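Local atomic coordinates of putative amidohydrolase/peptidase (Burkholderia cenocepacia, PDB entry 4WJB), a protein that probably hydrolyses carbon-nitrogen bonds other than peptide bonds, as a zinc-dependent, dimeric member of the peptidase M20 family. Residues H197-E201 and C347-V351; M258-V262 and A314-L319; F343-C347 and P381-I385. The contacts are given in a common frame with arbitrary orientation. Residues are numbered along the deposited sequence.

Interaction 1. Residues H197-E201 and C347-V351; sequences HAAYE and CIDTV. With EDO (1,2-ethanediol), chain J; EDO (1,2-ethanediol), chain K.
A cysteine sulfur beside a tyrosine ring is the distinctive feature here: Cys347 SG lies 4.5 Å from the centroid of the Tyr200 ring, 36° off the ring normal, an oblique sulfur-aromatic contact. Residues 198-201 are extended (phi/psi from -162/157 at Ala198 to -121/124 at Glu201), and 347-351 form a regular helical turn closed by Val351 N to Cys347 O at 3.0 Å. The two short axes approach to 10.1 Å with N-to-C directions 53° apart; the closest CA atoms are those of Ala198 and Cys347, 7.4 Å apart. Tyr200 spans the gap in the m rotamer (chi1 -64°, chi2 -83°). Tyr200 CE1 meets Cys347 CB at 3.7 Å and Val351 CG2 at 4.0 Å, while Cys347 O lies at the ring edge, 3.7 Å from CE1. This is a helix laid on one face of the mixed sheet in the M20 domain that carries the zinc site; strand 198-204 runs parallel to both 91-96 and 382-387, and helix 403-421 packs on the same Tyr200 through Leu413 and Ser420. CA-to-CB bonds alternate along the strand: Ala198 and Tyr200 point toward the helix, Ala199 away. Ala198 CB touches Cys347 SG at 4.1 Å. Tyr200 OH comes within 3.5 Å of Thr350 CB, but the Thr350 hydroxyl is hydrogen-bonded to the backbone carbonyl of Arg346, one turn earlier in its own helix. No hydrogen bond joins the segments; Tyr200 OH instead shares one of 2.9 Å with O2 of an ethanediol (chain K), probably from the crystallisation liquor, whose C2 sits 3.7 Å from Cys347 SG.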
loop_
_atom_site.group_PDB
_atom_site.type_symbol
_atom_site.label_atom_id
_atom_site.label_comp_id
_atom_site.label_asym_id
_atom_site.label_seq_id
_atom_site.Cartn_x
_atom_site.Cartn_y
_atom_site.Cartn_z
ATOM N N HIS A 197 -25.171 -40.977 10.172
ATOM C CA HIS A 197 -24.601 -41.442 11.434
ATOM C C HIS A 197 -23.308 -40.707 11.767
ATOM O O HIS A 197 -23.122 -40.229 12.886
ATOM C CB HIS A 197 -24.345 -42.953 11.393
ATOM C CG HIS A 197 -23.744 -43.491 12.654
ATOM N ND1 HIS A 197 -24.441 -43.560 13.842
ATOM C CD2 HIS A 197 -22.501 -43.959 12.920
ATOM C CE1 HIS A 197 -23.658 -44.061 14.781
ATOM N NE2 HIS A 197 -22.475 -44.312 14.248
ATOM N N ALA A 198 -22.416 -40.624 10.786
ATOM C CA ALA A 198 -21.160 -39.908 10.941
ATOM C C ALA A 198 -20.588 -39.607 9.569
ATOM O O ALA A 198 -20.920 -40.279 8.586
ATOM C CB ALA A 198 -20.165 -40.714 11.773
ATOM N N ALA A 199 -19.737 -38.587 9.501
ATOM C CA ALA A 199 -19.085 -38.231 8.252
ATOM C C ALA A 199 -17.599 -38.001 8.478
ATOM O O ALA A 199 -17.195 -37.451 9.498
ATOM C CB ALA A 199 -19.730 -36.998 7.638
ATOM N N TYR A 200 -16.794 -38.438 7.519
ATOM C CA TYR A 200 -15.351 -38.245 7.570
ATOM C C TYR A 200 -14.834 -37.775 6.226
ATOM O O TYR A 200 -15.192 -38.344 5.206
ATOM C CB TYR A 200 -14.649 -39.543 7.957
ATOM C CG TYR A 200 -14.980 -40.038 9.337
ATOM C CD1 TYR A 200 -14.317 -39.537 10.447
ATOM C CD2 TYR A 200 -15.948 -41.016 9.532
ATOM C CE1 TYR A 200 -14.612 -39.989 11.720
ATOM C CE2 TYR A 200 -16.247 -41.477 10.801
ATOM C CZ TYR A 200 -15.581 -40.964 11.886
ATOM O OH TYR A 200 -15.883 -41.417 13.145
ATOM N N GLU A 201 -13.986 -36.748 6.222
ATOM C CA GLU A 201 -13.333 -36.320 4.988
ATOM C C GLU A 201 -11.815 -36.383 5.127
ATOM O O GLU A 201 -11.228 -35.781 6.026
ATOM C CB GLU A 201 -13.765 -34.901 4.583
ATOM C CG GLU A 201 -13.085 -34.419 3.301
ATOM C CD GLU A 201 -13.708 -33.160 2.715
ATOM O OE1 GLU A 201 -13.197 -32.670 1.682
ATOM O OE2 GLU A 201 -14.702 -32.661 3.275
ATOM N N CYS A 347 -16.027 -38.258 16.502
ATOM C CA CYS A 347 -15.335 -38.428 15.227
ATOM C C CYS A 347 -13.848 -38.140 15.366
ATOM O O CYS A 347 -13.012 -38.857 14.813
ATOM C CB CYS A 347 -15.943 -37.526 14.153
ATOM S SG CYS A 347 -17.560 -38.076 13.589
ATOM N N ILE A 348 -13.536 -37.084 16.110
ATOM C CA ILE A 348 -12.161 -36.697 16.385
ATOM C C ILE A 348 -11.415 -37.805 17.110
ATOM O O ILE A 348 -10.329 -38.207 16.692
ATOM C CB ILE A 348 -12.103 -35.412 17.232
ATOM C CG1 ILE A 348 -12.639 -34.222 16.434
ATOM C CG2 ILE A 348 -10.691 -35.164 17.721
ATOM C CD1 ILE A 348 -12.851 -32.971 17.274
ATOM N N ASP A 349 -12.007 -38.297 18.196
ATOM C CA ASP A 349 -11.425 -39.402 18.954
ATOM C C ASP A 349 -11.280 -40.664 18.109
ATOM O O ASP A 349 -10.297 -41.392 18.235
ATOM C CB ASP A 349 -12.268 -39.705 20.199
ATOM C CG ASP A 349 -12.266 -38.558 21.192
ATOM O OD1 ASP A 349 -11.532 -37.572 20.961
ATOM O OD2 ASP A 349 -12.988 -38.644 22.207
ATOM N N THR A 350 -12.258 -40.920 17.249
ATOM C CA THR A 350 -12.208 -42.093 16.378
ATOM C C THR A 350 -11.005 -42.013 15.442
ATOM O O THR A 350 -10.288 -42.995 15.246
ATOM C CB THR A 350 -13.501 -42.236 15.555
ATOM O OG1 THR A 350 -14.604 -42.451 16.445
ATOM C CG2 THR A 350 -13.400 -43.404 14.586
ATOM N N VAL A 351 -10.779 -40.827 14.885
ATOM C CA VAL A 351 -9.634 -40.586 14.015
ATOM C C VAL A 351 -8.313 -40.769 14.764
ATOM O O VAL A 351 -7.418 -41.480 14.299
ATOM C CB VAL A 351 -9.680 -39.163 13.408
ATOM C CG1 VAL A 351 -8.343 -38.805 12.765
ATOM C CG2 VAL A 351 -10.817 -39.050 12.405
HETATM C C1 EDO J . -17.359 -35.910 4.447
HETATM O O1 EDO J . -18.335 -36.587 3.654
HETATM C C2 EDO J . -17.351 -34.442 4.042
HETATM O O2 EDO J . -17.000 -34.342 2.660
HETATM C C1 EDO K . -19.897 -41.599 16.172
HETATM O O1 EDO K . -20.770 -40.496 16.423
HETATM C C2 EDO K . -18.725 -41.124 15.323
HETATM O O2 EDO K . -18.208 -42.234 14.582
#

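Interaction 2. Residues M258-V262 and A314-L319; sequences MISFV and ALRAEL
Two regular helical segments run nearly antiparallel, 258-262 against 314-319, with axes 10.8 Å apart at 152°; CA atoms of Val262 and Leu315 lie 7.4 Å apart, those of Met258 and Leu319 7.0 Å. Ala314 O approaches Phe261 CE2 at 3.7 Å. Leu315 (chi1 t, chi2 p) brings CD1 to 3.7 Å from Met258 CE and 4.3 Å from Val262 CG2. One turn on, Glu318 (chi1 t, chi2 p) points toward the other helix and lays its aliphatic stem over a face of the Phe261 ring (chi1 t, chi2 70°): CG is 3.6 Å from the centroid, a CH-pi contact, and CB 3.4 Å from CE2. Leu319 CD1 then meets Met258 SD at 3.9 Å, Met258 being m at all three chi angles. Beneath, Leu315 and Val262 reach Val298 of the sheet, as in the alpha/beta dimerisation domain of M20 enzymes. Without a hydrogen bond between them, the segments cohere by apolar and CH-pi packing, while the Glu318 carboxylate pairs with Arg321.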
loop_
_atom_site.group_PDB
_atom_site.type_symbol
_atom_site.label_atom_id
_atom_site.label_comp_id
_atom_site.label_asym_id
_atom_site.label_seq_id
_atom_site.Cartn_x
_atom_site.Cartn_y
_atom_site.Cartn_z
ATOM N N MET A 258 -0.260 -0.220 13.710
ATOM C CA MET A 258 -1.337 -1.202 13.793
ATOM C C MET A 258 -0.939 -2.537 13.163
ATOM O O MET A 258 -1.310 -3.601 13.661
ATOM C CB MET A 258 -2.607 -0.671 13.121
ATOM C CG MET A 258 -3.239 0.515 13.823
ATOM S SD MET A 258 -3.562 0.208 15.568
ATOM C CE MET A 258 -4.657 -1.207 15.477
ATOM N N ILE A 259 -0.198 -2.470 12.062
ATOM C CA ILE A 259 0.281 -3.665 11.372
ATOM C C ILE A 259 1.188 -4.475 12.295
ATOM O O ILE A 259 1.061 -5.701 12.398
ATOM C CB ILE A 259 1.032 -3.293 10.072
ATOM C CG1 ILE A 259 0.061 -2.686 9.060
ATOM C CG2 ILE A 259 1.719 -4.508 9.467
ATOM C CD1 ILE A 259 0.732 -2.101 7.832
ATOM N N SER A 260 2.086 -3.779 12.983
ATOM C CA SER A 260 2.986 -4.412 13.938
ATOM C C SER A 260 2.213 -5.009 15.104
ATOM O O SER A 260 2.563 -6.085 15.609
ATOM C CB SER A 260 4.015 -3.403 14.460
ATOM O OG SER A 260 4.836 -2.924 13.411
ATOM N N PHE A 261 1.159 -4.314 15.529
ATOM C CA PHE A 261 0.365 -4.790 16.657
ATOM C C PHE A 261 -0.448 -6.021 16.279
ATOM O O PHE A 261 -0.636 -6.922 17.099
ATOM C CB PHE A 261 -0.565 -3.697 17.183
ATOM C CG PHE A 261 -1.290 -4.087 18.437
ATOM C CD1 PHE A 261 -0.606 -4.213 19.628
ATOM C CD2 PHE A 261 -2.650 -4.346 18.421
ATOM C CE1 PHE A 261 -1.265 -4.586 20.790
ATOM C CE2 PHE A 261 -3.314 -4.714 19.579
ATOM C CZ PHE A 261 -2.622 -4.839 20.762
ATOM N N VAL A 262 -0.936 -6.053 15.042
ATOM C CA VAL A 262 -1.690 -7.202 14.557
ATOM C C VAL A 262 -0.814 -8.448 14.636
ATOM O O VAL A 262 -1.264 -9.496 15.094
ATOM C CB VAL A 262 -2.202 -6.997 13.112
ATOM C CG1 VAL A 262 -2.679 -8.321 12.513
ATOM C CG2 VAL A 262 -3.331 -5.975 13.094
ATOM N N ALA A 314 -9.108 -6.341 21.538
ATOM C CA ALA A 314 -7.730 -5.856 21.604
ATOM C C ALA A 314 -7.408 -4.929 20.434
ATOM O O ALA A 314 -6.780 -3.881 20.610
ATOM C CB ALA A 314 -6.758 -7.024 21.640
ATOM N N LEU A 315 -7.846 -5.321 19.242
ATOM C CA LEU A 315 -7.640 -4.526 18.039
ATOM C C LEU A 315 -8.323 -3.164 18.152
ATOM O O LEU A 315 -7.719 -2.134 17.855
ATOM C CB LEU A 315 -8.161 -5.268 16.809
ATOM C CG LEU A 315 -8.145 -4.511 15.477
ATOM C CD1 LEU A 315 -6.726 -4.207 15.028
ATOM C CD2 LEU A 315 -8.887 -5.302 14.407
ATOM N N ARG A 316 -9.580 -3.173 18.585
ATOM C CA ARG A 316 -10.356 -1.948 18.720
ATOM C C ARG A 316 -9.795 -1.035 19.808
ATOM O O ARG A 316 -9.818 0.188 19.672
ATOM C CB ARG A 316 -11.823 -2.276 19.012
ATOM C CG ARG A 316 -12.544 -2.931 17.842
ATOM C CD ARG A 316 -13.969 -3.347 18.207
ATOM N NE ARG A 316 -14.663 -3.940 17.067
ATOM C CZ ARG A 316 -15.368 -3.239 16.185
ATOM N NH1 ARG A 316 -15.474 -1.925 16.315
ATOM N NH2 ARG A 316 -15.970 -3.850 15.171
ATOM N N ALA A 317 -9.290 -1.631 20.884
ATOM C CA ALA A 317 -8.719 -0.857 21.980
ATOM C C ALA A 317 -7.428 -0.170 21.549
ATOM O O ALA A 317 -7.219 1.010 21.829
ATOM C CB ALA A 317 -8.468 -1.746 23.189
ATOM N N GLU A 318 -6.567 -0.911 20.860
ATOM C CA GLU A 318 -5.285 -0.366 20.438
ATOM C C GLU A 318 -5.469 0.667 19.333
ATOM O O GLU A 318 -4.744 1.660 19.284
ATOM C CB GLU A 318 -4.345 -1.477 19.975
ATOM C CG GLU A 318 -2.953 -0.995 19.559
ATOM C CD GLU A 318 -2.130 -0.448 20.717
ATOM O OE1 GLU A 318 -2.575 -0.525 21.883
ATOM O OE2 GLU A 318 -1.021 0.062 20.464
ATOM N N LEU A 319 -6.440 0.435 18.454
ATOM C CA LEU A 319 -6.746 1.396 17.402
ATOM C C LEU A 319 -7.126 2.744 18.016
ATOM O O LEU A 319 -6.655 3.793 17.573
ATOM C CB LEU A 319 -7.869 0.884 16.502
ATOM C CG LEU A 319 -8.172 1.762 15.286
ATOM C CD1 LEU A 319 -6.956 1.830 14.379
ATOM C CD2 LEU A 319 -9.386 1.252 14.524
#

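Interaction 3. Residues F343-C347 and P381-I385; sequences FAPRC and PTGMI
Phe343 lays its ring along the strand 382-385, its CZ 3.6 Å from Met384 CG, its CD1 4.1 Å from Gly383 CA and its CE1 4.1 Å from Thr382 CG2. The rotamer is m (chi1 -73°, chi2 -68°), and Met384 SD stands 4.7 Å from the ring centroid, 54° off the normal, an oblique Met-aromatic contact; Met384 itself is m, t, p. Residues 343 and 344 are extended (phi/psi -88/170 and -71/127), and Ala344 is the N-cap position before the helix that Pro345 opens. The one hydrogen bond across the segments runs from Ala344 N to Thr382 O, 2.9 Å long with an angle of 159° at the hydrogen. Thr382 O also lies 3.1 Å from Phe343 CB and 3.6 Å from Cys347 CB, so this carbonyl faces the bend where the chain enters the helix. The CA atoms of Ala344 and Pro381 are 5.2 Å apart, those of Cys347 and Gly383 only 5.0 Å. Such closeness depends on Gly383: a beta carbon there would fall 2.9 Å from Cys347 CB, a clash, whereas the actual Gly383 N packs on that CB at 3.6 Å. At the outer end Ala344 CB meets Pro381 CB at 3.9 Å, and Cys347 SG lies 3.4 Å from Pro381 O and 4.1 Å from Pro381 CB. Strand 382-387 is hydrogen-bonded to strand 198-204 through Gly383, and the Met384 side chain comes about 4 Å from that of the zinc ligand His203, placing this helix start against a core strand of the M20 zinc-binding domain.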
loop_
_atom_site.group_PDB
_atom_site.type_symbol
_atom_site.label_atom_id
_atom_site.label_comp_id
_atom_site.label_asym_id
_atom_site.label_seq_id
_atom_site.Cartn_x
_atom_site.Cartn_y
_atom_site.Cartn_z
ATOM N N PHE A 343 -15.460 -29.878 15.124
ATOM C CA PHE A 343 -15.928 -31.166 14.627
ATOM C C PHE A 343 -16.403 -32.006 15.795
ATOM O O PHE A 343 -16.229 -31.624 16.950
ATOM C CB PHE A 343 -14.832 -31.865 13.823
ATOM C CG PHE A 343 -14.596 -31.236 12.478
ATOM C CD1 PHE A 343 -15.570 -31.306 11.492
ATOM C CD2 PHE A 343 -13.422 -30.545 12.207
ATOM C CE1 PHE A 343 -15.373 -30.714 10.253
ATOM C CE2 PHE A 343 -13.214 -29.954 10.970
ATOM C CZ PHE A 343 -14.190 -30.035 9.991
ATOM N N ALA A 344 -17.039 -33.131 15.490
ATOM C CA ALA A 344 -17.634 -33.969 16.517
ATOM C C ALA A 344 -16.564 -34.677 17.344
ATOM O O ALA A 344 -15.679 -35.332 16.791
ATOM C CB ALA A 344 -18.578 -34.980 15.885
ATOM N N PRO A 345 -16.640 -34.535 18.678
ATOM C CA PRO A 345 -15.706 -35.189 19.602
ATOM C C PRO A 345 -15.536 -36.683 19.330
ATOM O O PRO A 345 -14.406 -37.172 19.327
ATOM C CB PRO A 345 -16.353 -34.947 20.969
ATOM C CG PRO A 345 -17.068 -33.646 20.799
ATOM C CD PRO A 345 -17.601 -33.670 19.390
ATOM N N ARG A 346 -16.638 -37.388 19.085
ATOM C CA ARG A 346 -16.577 -38.818 18.810
ATOM C C ARG A 346 -15.844 -39.116 17.501
ATOM O O ARG A 346 -15.121 -40.107 17.401
ATOM C CB ARG A 346 -17.989 -39.421 18.777
ATOM C CG ARG A 346 -18.662 -39.490 20.145
ATOM C CD ARG A 346 -20.033 -40.152 20.073
ATOM N NE ARG A 346 -19.964 -41.510 19.539
ATOM C CZ ARG A 346 -19.705 -42.591 20.269
ATOM N NH1 ARG A 346 -19.487 -42.482 21.573
ATOM N NH2 ARG A 346 -19.663 -43.785 19.695
ATOM N N CYS A 347 -16.027 -38.258 16.502
ATOM C CA CYS A 347 -15.335 -38.428 15.227
ATOM C C CYS A 347 -13.848 -38.140 15.366
ATOM O O CYS A 347 -13.012 -38.857 14.813
ATOM C CB CYS A 347 -15.943 -37.526 14.153
ATOM S SG CYS A 347 -17.560 -38.076 13.589
ATOM N N PRO A 381 -22.591 -35.766 12.678
ATOM C CA PRO A 381 -21.322 -35.820 13.411
ATOM C C PRO A 381 -20.194 -35.996 12.408
ATOM O O PRO A 381 -20.179 -36.987 11.676
ATOM C CB PRO A 381 -21.473 -37.052 14.315
ATOM C CG PRO A 381 -22.963 -37.331 14.357
ATOM C CD PRO A 381 -23.482 -36.891 13.021
ATOM N N THR A 382 -19.279 -35.036 12.350
ATOM C CA THR A 382 -18.284 -35.019 11.285
ATOM C C THR A 382 -16.872 -34.873 11.847
ATOM O O THR A 382 -16.667 -34.231 12.880
ATOM C CB THR A 382 -18.587 -33.877 10.283
ATOM O OG1 THR A 382 -19.935 -34.012 9.809
ATOM C CG2 THR A 382 -17.639 -33.914 9.087
ATOM N N GLY A 383 -15.907 -35.501 11.181
ATOM C CA GLY A 383 -14.500 -35.293 11.476
ATOM C C GLY A 383 -13.672 -35.232 10.201
ATOM O O GLY A 383 -14.157 -35.558 9.113
ATOM N N MET A 384 -12.418 -34.809 10.327
ATOM C CA MET A 384 -11.522 -34.772 9.176
ATOM C C MET A 384 -10.181 -35.425 9.498
ATOM O O MET A 384 -9.769 -35.507 10.658
ATOM C CB MET A 384 -11.293 -33.332 8.700
ATOM C CG MET A 384 -12.519 -32.640 8.115
ATOM S SD MET A 384 -12.093 -31.138 7.188
ATOM C CE MET A 384 -11.553 -31.835 5.625
ATOM N N ILE A 385 -9.514 -35.890 8.449
ATOM C CA ILE A 385 -8.198 -36.504 8.540
ATOM C C ILE A 385 -7.266 -35.804 7.557
ATOM O O ILE A 385 -7.564 -35.747 6.360
ATOM C CB ILE A 385 -8.253 -38.012 8.211
ATOM C CG1 ILE A 385 -9.267 -38.726 9.107
ATOM C CG2 ILE A 385 -6.865 -38.637 8.348
ATOM C CD1 ILE A 385 -9.721 -40.086 8.564
#

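Overall arrangement
Interactions 1 and 3 form one continuous piece of packing in the zinc-binding domain, their centres 4 Å apart. They share Cys347 of helix 345-357, which rests on two neighbouring parallel strands: Ala199 N is 2.7 Å from Pro381 O and Ala199 O is 2.9 Å from Gly383 N, both probable hydrogen bonds. The zinc ion bound by His96, Asp107 and His203 lies about 8 Å from the side chain of Met384, whereas the Tyr200 side chain is about 10 Å from that of His203. Interaction 2 belongs to the dimerisation domain, its centre 38 Å from that of interaction 1 and 35 Å from that of interaction 3; there Ile259 and Ser260 pack on Ala256 of the second subunit.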